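Local coordinates for MdbA protein (Corynebacterium matruchotii ATCC 14266, PDB 6BO0) that probably acts as a thiol-disulfide oxidoreductase of the DsbA family, forming disulfide bonds in proteins through a thioredoxin-like domain, at residues 24-29 against 163-168; 58-63 against 111-116; 180-185 against 193-198. One frame throughout, in Å; residues are numbered along the deposited sequence.

Contact 1 (24-29 against 163-168); sequences DGSAVQ and DDNAKK
Asp-164 and Asn-165, neighbours on helix 163-168, meet a single residue of the turn opposite, Ser-26, but in quite different ways. Asp-164 offers only the root of its side chain: its CB rests 3.7 Å from Ser-26 CB, while the carboxylate is engaged along its own helix, where OD2 forms a salt bridge with Lys-160. Asn-165 does the polar work. Its ND2 donates to Ser-26 O over 3.0 Å, with an N-H...O angle of 155°; the acceptor lies almost in the amide plane, whereas the N-H arrives from above the plane of the Ser-26 carbonyl. The other branch of the amide receives the serine hydroxyl, OG donating to Asn-165 OD1 at 2.7 Å, again from above the carbonyl plane. Ser-26 manages this because chi1 of 55° tucks OG between its backbone N and carbonyl carbon and brings it within bonding distance of the amide. The amide is gripped further by the neighbouring strand, since ND2 also binds Thr-78 O and OD1 also accepts from Arg-77 NH1, which should fix its rotation and satisfy a buried group. Ser-26 follows Gly-25 in a type II' turn closed by two backbone bonds between Asp-24 and Ala-27. The arrangement is that of a tight two-residue beta hairpin whose turn is clasped by an asparagine of a helix packed on a thioredoxin-like sheet.

Contact 2 (58-63 against 111-116); sequences ETDADM and NFRTML
Asp-60 and Arg-113 join two nearly antiparallel helical segments whose axes stay 12.0 Å apart, and the gap is spanned by an extended arginine meeting an aspartate, and by a water. The aspartate shows how. From CB, directed toward helix 111-116, the chain leads to CG, which comes within 3.6 Å of Arg-113 NH1. There it divides. OD1 takes the salt bridge: NH1 donates to it at 2.9 Å in a nearly straight bond (167°), meeting the oxygen on its syn side yet well out of the carboxylate plane. For the arginine the same oxygen sits at the edge of the guanidinium, near its plane, and the two flat groups are turned 53° apart. In the DsbA architecture this pairing ties the helix that begins within the CXXC motif, whose first cysteine, Cys-49, is found here as S-hydroxycysteine, to the helical insertion of the thioredoxin fold. Arg-113 reaches across with its chain extended from CG to NE, and its NH2 forms a second salt bridge, to Glu-45, so this buried guanidinium faces two carboxylates, which probably balance its charge between them. OD2, the other branch, lies 3.7 Å from Thr-114 OG1 and uses a water instead; the water donates to OD2 at 2.6 Å and bonds Thr-114 OG1 at 2.7 Å. That hydroxyl is also bonded to Trp-110 O. Beside the bridge, Met-63 bends at chi3 (76°) and brings CE obliquely to within 3.7 Å of Arg-113 NH1.

Contact 3 (180-185 against 193-198); sequences PRVFID and ATWPSQ
An apolar contact, built on a CH-pi interaction between Val-182 and Trp-195, packs a strand of the thioredoxin-like sheet against the C-terminal turn of the chain. Strand 181-184 follows the cis peptide before Pro-180, the cis-proline position characteristic of this fold, and Pro-180 itself touches Tyr-51 and Cys-52 at the start of helix 51-68. Alternate residues of the strand, Val-182 and Ile-184, both set out toward the turn from the backbone. Val-182 stands at about a right angle to the indole: CG1, anti to the backbone N, lies over the five-membered ring, 4.0 Å from its centroid and 20° off the normal. CG2 reaches the same part of the ring at Trp-195 CD1, 4.0 Å away. With the tryptophan chi1 at 80°, CG is flanked by both backbone arms, which turns this face to the strand; its opposite face is taken by CD of the next residue, Pro-196, so the five-membered side of the indole is sandwiched between valine and proline. Val-41 of the adjoining strand also touches the tryptophan side chain. Ile-184 comes in obliquely, with CD1 4.3 Å from Trp-195 CE3, and spreads the contact outward by meeting Gln-198 CB at 3.9 Å. Within the turn, Thr-194 O accepts twice from one residue: Ser-197 N at 3.0 Å, and Ser-197 OG at 2.6 Å in the plane of the carbonyl.

Contact 1 is buried yet polar: its amide is satisfied by hydrogen bonds to a hairpin turn and a neighbouring strand. Contacts 2 and 3 are partly buried; the former relies on charge and a water between widely spaced helices, the latter on apolar packing with an exposed glutamine at its border. Contacts 1 and 3 reach the same sheet, and helix 155-172 of contact 1 also packs on Arg-181 and Phe-183, which alternate with the residues contact 3 uses. Contacts 2 and 3 meet directly, Met-63 SD lying 3.8 Å from Trp-195 CZ2, whereas contacts 1 and 2 fall on opposite sides of the chain's centre, their own centres about 19 Å apart.

Contact 1 (24-29 against 163-168)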
# COMPACT_ATOMS: atom_id res chain seq x y z
N ASP A 24 0.88 -0.93 12.35
CA ASP A 24 0.05 -1.37 13.46
C ASP A 24 -0.30 -2.83 13.22
O ASP A 24 -1.16 -3.11 12.38
CB ASP A 24 -1.26 -0.56 13.52
CG ASP A 24 -2.21 -1.07 14.60
OD1 ASP A 24 -1.70 -1.51 15.65
OD2 ASP A 24 -3.44 -1.03 14.40
N GLY A 25 0.35 -3.75 13.94
CA GLY A 25 0.13 -5.17 13.66
C GLY A 25 0.61 -5.45 12.26
O GLY A 25 1.74 -5.12 11.89
N SER A 26 -0.26 -5.97 11.42
CA SER A 26 0.11 -6.24 10.04
C SER A 26 -0.41 -5.16 9.08
O SER A 26 -0.33 -5.32 7.87
CB SER A 26 -0.37 -7.63 9.62
OG SER A 26 -1.78 -7.78 9.83
N ALA A 27 -0.91 -4.05 9.63
CA ALA A 27 -1.43 -2.94 8.81
C ALA A 27 -0.43 -1.81 8.67
O ALA A 27 0.31 -1.52 9.61
CB ALA A 27 -2.67 -2.36 9.46
N VAL A 28 -0.45 -1.17 7.50
CA VAL A 28 0.07 0.18 7.38
C VAL A 28 -1.10 1.11 7.66
O VAL A 28 -2.06 1.16 6.88
CB VAL A 28 0.70 0.44 5.99
CG1 VAL A 28 1.07 1.90 5.87
CG2 VAL A 28 1.91 -0.46 5.74
N GLN A 29 -1.03 1.80 8.80
CA GLN A 29 -2.13 2.64 9.26
C GLN A 29 -1.87 4.07 8.82
O GLN A 29 -0.82 4.65 9.13
CB GLN A 29 -2.19 2.57 10.80
CG GLN A 29 -3.26 3.44 11.46
CD GLN A 29 -2.94 3.74 12.94
OE1 GLN A 29 -2.31 4.75 13.28
NE2 GLN A 29 -3.30 2.82 13.80
N ASP A 163 1.21 -12.90 5.38
CA ASP A 163 0.53 -14.08 5.91
C ASP A 163 -0.52 -13.69 6.95
O ASP A 163 -1.63 -14.24 6.98
CB ASP A 163 1.54 -15.04 6.55
CG ASP A 163 2.43 -15.75 5.56
OD1 ASP A 163 2.16 -15.75 4.35
OD2 ASP A 163 3.42 -16.39 6.03
N ASP A 164 -0.15 -12.74 7.82
CA ASP A 164 -1.06 -12.29 8.86
C ASP A 164 -2.30 -11.62 8.28
O ASP A 164 -3.41 -11.81 8.79
CB ASP A 164 -0.34 -11.36 9.84
CG ASP A 164 0.63 -12.10 10.75
OD1 ASP A 164 0.60 -13.34 10.77
OD2 ASP A 164 1.39 -11.42 11.46
N ASN A 165 -2.13 -10.82 7.23
CA ASN A 165 -3.29 -10.21 6.60
C ASN A 165 -4.18 -11.24 5.93
O ASN A 165 -5.40 -11.14 6.04
CB ASN A 165 -2.86 -9.13 5.64
CG ASN A 165 -2.37 -7.89 6.36
OD1 ASN A 165 -2.92 -7.54 7.41
ND2 ASN A 165 -1.35 -7.24 5.83
N ALA A 166 -3.60 -12.24 5.29
CA ALA A 166 -4.40 -13.32 4.72
C ALA A 166 -5.21 -14.03 5.81
O ALA A 166 -6.38 -14.35 5.62
CB ALA A 166 -3.53 -14.29 3.99
N LYS A 167 -4.58 -14.30 6.96
CA LYS A 167 -5.26 -14.98 8.07
C LYS A 167 -6.41 -14.12 8.60
O LYS A 167 -7.50 -14.63 8.88
CB LYS A 167 -4.27 -15.27 9.19
CG LYS A 167 -3.29 -16.39 8.84
CD LYS A 167 -2.18 -16.55 9.87
CE LYS A 167 -1.12 -17.50 9.32
NZ LYS A 167 0.04 -17.70 10.24
N LYS A 168 -6.18 -12.82 8.74
CA LYS A 168 -7.23 -11.92 9.20
C LYS A 168 -8.38 -11.86 8.21
O LYS A 168 -9.55 -11.86 8.60
CB LYS A 168 -6.66 -10.52 9.47
CG LYS A 168 -7.68 -9.57 10.08
CD LYS A 168 -7.09 -8.22 10.45
CE LYS A 168 -8.13 -7.20 10.88
NZ LYS A 168 -9.01 -7.70 11.96

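Contact 2 (58-63 against 111-116)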
# COMPACT_ATOMS: atom_id res chain seq x y z
N GLU A 58 -9.43 4.33 -8.84
CA GLU A 58 -10.81 4.82 -8.66
C GLU A 58 -11.03 5.60 -7.38
O GLU A 58 -11.85 6.51 -7.34
CB GLU A 58 -11.81 3.66 -8.70
CG GLU A 58 -12.03 3.08 -10.09
CD GLU A 58 -12.39 4.14 -11.12
OE1 GLU A 58 -13.26 4.97 -10.80
OE2 GLU A 58 -11.82 4.15 -12.24
N THR A 59 -10.31 5.24 -6.32
CA THR A 59 -10.62 5.74 -5.01
C THR A 59 -9.53 6.55 -4.32
O THR A 59 -9.79 7.11 -3.27
CB THR A 59 -10.96 4.57 -4.04
OG1 THR A 59 -9.84 3.67 -3.93
CG2 THR A 59 -12.19 3.84 -4.51
N ASP A 60 -8.32 6.59 -4.85
CA ASP A 60 -7.22 7.14 -4.05
C ASP A 60 -7.47 8.61 -3.67
O ASP A 60 -7.21 8.98 -2.54
CB ASP A 60 -5.87 6.97 -4.75
CG ASP A 60 -5.10 5.60 -4.44
OD1 ASP A 60 -5.52 4.73 -3.64
OD2 ASP A 60 -3.98 5.41 -5.02
N ALA A 61 -7.99 9.42 -4.58
CA ALA A 61 -8.17 10.85 -4.27
C ALA A 61 -9.23 11.05 -3.17
O ALA A 61 -9.00 11.79 -2.20
CB ALA A 61 -8.56 11.63 -5.50
N ASP A 62 -10.35 10.32 -3.28
CA ASP A 62 -11.39 10.44 -2.29
C ASP A 62 -10.91 9.88 -0.95
O ASP A 62 -11.18 10.45 0.11
CB ASP A 62 -12.67 9.75 -2.75
CG ASP A 62 -13.40 10.52 -3.85
OD1 ASP A 62 -13.16 11.74 -4.07
OD2 ASP A 62 -14.26 9.88 -4.48
N MET A 63 -10.17 8.77 -1.02
CA MET A 63 -9.61 8.18 0.20
C MET A 63 -8.66 9.17 0.90
O MET A 63 -8.69 9.31 2.14
CB MET A 63 -8.91 6.87 -0.16
CG MET A 63 -8.15 6.27 0.99
SD MET A 63 -7.57 4.59 0.69
CE MET A 63 -6.19 4.88 -0.38
N ASN A 111 3.02 8.23 -2.41
CA ASN A 111 3.44 8.34 -3.80
C ASN A 111 4.03 7.03 -4.34
O ASN A 111 3.80 6.67 -5.50
CB ASN A 111 4.39 9.51 -4.00
CG ASN A 111 3.67 10.84 -3.94
OD1 ASN A 111 2.68 11.03 -4.63
ND2 ASN A 111 4.15 11.74 -3.10
N PHE A 112 4.78 6.31 -3.51
CA PHE A 112 5.35 5.03 -3.92
C PHE A 112 4.26 3.99 -4.16
O PHE A 112 4.30 3.25 -5.14
CB PHE A 112 6.37 4.56 -2.89
CG PHE A 112 7.26 3.45 -3.36
CD1 PHE A 112 8.38 3.72 -4.09
CD2 PHE A 112 6.98 2.13 -3.05
CE1 PHE A 112 9.23 2.70 -4.51
CE2 PHE A 112 7.85 1.11 -3.42
CZ PHE A 112 8.96 1.41 -4.17
N ARG A 113 3.27 3.95 -3.26
CA ARG A 113 2.14 3.03 -3.45
C ARG A 113 1.39 3.35 -4.73
O ARG A 113 1.03 2.45 -5.50
CB ARG A 113 1.21 3.07 -2.24
CG ARG A 113 -0.07 2.29 -2.41
CD ARG A 113 -0.92 2.24 -1.17
NE ARG A 113 -2.20 1.58 -1.43
CZ ARG A 113 -3.28 2.17 -1.92
NH1 ARG A 113 -3.30 3.47 -2.17
NH2 ARG A 113 -4.35 1.44 -2.20
N THR A 114 1.13 4.63 -4.97
CA THR A 114 0.46 5.04 -6.20
C THR A 114 1.25 4.60 -7.42
O THR A 114 0.70 4.06 -8.39
CB THR A 114 0.21 6.54 -6.24
OG1 THR A 114 -0.63 6.91 -5.14
CG2 THR A 114 -0.43 6.97 -7.57
N MET A 115 2.55 4.83 -7.39
CA MET A 115 3.41 4.43 -8.48
C MET A 115 3.33 2.93 -8.73
O MET A 115 3.18 2.48 -9.86
CB MET A 115 4.83 4.92 -8.21
CG MET A 115 5.87 4.52 -9.24
SD MET A 115 6.48 2.85 -9.13
CE MET A 115 7.34 2.89 -7.56
N LEU A 116 3.44 2.13 -7.67
CA LEU A 116 3.44 0.67 -7.86
C LEU A 116 2.14 0.20 -8.48
O LEU A 116 2.14 -0.70 -9.33
CB LEU A 116 3.64 -0.05 -6.53
CG LEU A 116 5.03 0.02 -5.88
CD1 LEU A 116 4.95 -0.62 -4.51
CD2 LEU A 116 6.06 -0.67 -6.72
O HOH W 1 -3.09 7.70 -5.96

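Contact 3 (180-185 against 193-198)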
# COMPACT_ATOMS: atom_id res chain seq x y z
N PRO A 180 -9.05 -7.26 -4.51
CA PRO A 180 -9.12 -6.40 -3.33
C PRO A 180 -10.33 -6.69 -2.47
O PRO A 180 -11.36 -7.15 -2.97
CB PRO A 180 -9.21 -4.98 -3.92
CG PRO A 180 -9.90 -5.19 -5.23
CD PRO A 180 -9.46 -6.55 -5.73
N ARG A 181 -10.24 -6.36 -1.18
CA ARG A 181 -11.39 -6.44 -0.27
C ARG A 181 -11.35 -5.23 0.63
O ARG A 181 -10.27 -4.83 1.06
CB ARG A 181 -11.33 -7.71 0.60
CG ARG A 181 -11.07 -8.98 -0.18
CD ARG A 181 -12.27 -9.47 -0.95
NE ARG A 181 -13.20 -10.11 -0.04
CZ ARG A 181 -13.08 -11.33 0.48
NH1 ARG A 181 -12.11 -12.15 0.09
NH2 ARG A 181 -13.97 -11.74 1.36
N VAL A 182 -12.52 -4.66 0.91
CA VAL A 182 -12.64 -3.49 1.77
C VAL A 182 -13.65 -3.76 2.85
O VAL A 182 -14.75 -4.27 2.57
CB VAL A 182 -13.05 -2.24 0.96
CG1 VAL A 182 -13.21 -1.02 1.85
CG2 VAL A 182 -12.04 -2.00 -0.15
N PHE A 183 -13.27 -3.41 4.08
CA PHE A 183 -14.15 -3.49 5.23
C PHE A 183 -14.23 -2.11 5.87
O PHE A 183 -13.22 -1.42 5.99
CB PHE A 183 -13.63 -4.48 6.30
CG PHE A 183 -13.61 -5.90 5.86
CD1 PHE A 183 -12.70 -6.34 4.91
CD2 PHE A 183 -14.46 -6.83 6.43
CE1 PHE A 183 -12.69 -7.66 4.51
CE2 PHE A 183 -14.45 -8.13 6.04
CZ PHE A 183 -13.56 -8.56 5.08
N ILE A 184 -15.43 -1.70 6.28
CA ILE A 184 -15.62 -0.48 7.05
C ILE A 184 -16.17 -0.88 8.42
O ILE A 184 -17.22 -1.52 8.50
CB ILE A 184 -16.58 0.52 6.37
CG1 ILE A 184 -16.04 0.95 4.99
CG2 ILE A 184 -16.83 1.72 7.28
CD1 ILE A 184 -16.96 1.85 4.20
N ASP A 185 -15.43 -0.56 9.47
CA ASP A 185 -15.76 -0.99 10.84
C ASP A 185 -16.13 -2.47 10.86
O ASP A 185 -17.08 -2.89 11.52
CB ASP A 185 -16.83 -0.09 11.44
CG ASP A 185 -16.29 1.29 11.77
OD1 ASP A 185 -15.06 1.43 12.02
OD2 ASP A 185 -17.09 2.24 11.80
N ALA A 193 -15.45 -0.17 -5.31
CA ALA A 193 -15.09 0.99 -6.12
C ALA A 193 -15.73 2.27 -5.62
O ALA A 193 -15.22 3.35 -5.93
CB ALA A 193 -15.48 0.75 -7.57
N THR A 194 -16.84 2.16 -4.86
CA THR A 194 -17.54 3.33 -4.35
C THR A 194 -17.49 3.39 -2.82
O THR A 194 -18.28 4.11 -2.20
CB THR A 194 -19.00 3.38 -4.86
OG1 THR A 194 -19.72 2.27 -4.33
CG2 THR A 194 -19.08 3.35 -6.40
N TRP A 195 -16.54 2.69 -2.18
CA TRP A 195 -16.55 2.71 -0.72
C TRP A 195 -16.45 4.11 -0.11
O TRP A 195 -17.08 4.36 0.91
CB TRP A 195 -15.54 1.73 -0.10
CG TRP A 195 -14.10 2.19 -0.06
CD1 TRP A 195 -13.10 1.79 -0.88
CD2 TRP A 195 -13.51 3.13 0.86
NE1 TRP A 195 -11.93 2.39 -0.55
CE2 TRP A 195 -12.15 3.24 0.51
CE3 TRP A 195 -13.98 3.89 1.93
CZ2 TRP A 195 -11.27 4.07 1.20
CZ3 TRP A 195 -13.12 4.72 2.59
CH2 TRP A 195 -11.78 4.81 2.24
N PRO A 196 -15.69 5.05 -0.72
CA PRO A 196 -15.61 6.36 -0.08
C PRO A 196 -16.99 7.04 0.06
O PRO A 196 -17.21 7.77 1.02
CB PRO A 196 -14.67 7.13 -0.99
CG PRO A 196 -13.74 6.06 -1.50
CD PRO A 196 -14.72 4.96 -1.83
N SER A 197 -17.90 6.74 -0.86
CA SER A 197 -19.24 7.31 -0.81
C SER A 197 -20.07 6.80 0.37
O SER A 197 -21.15 7.31 0.63
CB SER A 197 -19.99 7.07 -2.13
OG SER A 197 -20.37 5.73 -2.31
N GLN A 198 -19.60 5.77 1.06
CA GLN A 198 -20.27 5.32 2.31
C GLN A 198 -19.96 6.16 3.50
O GLN A 198 -20.62 6.04 4.52
CB GLN A 198 -19.85 3.91 2.63
CG GLN A 198 -20.12 3.00 1.48
CD GLN A 198 -20.88 1.78 1.79
OE1 GLN A 198 -21.34 1.55 2.93
NE2 GLN A 198 -21.03 0.97 0.79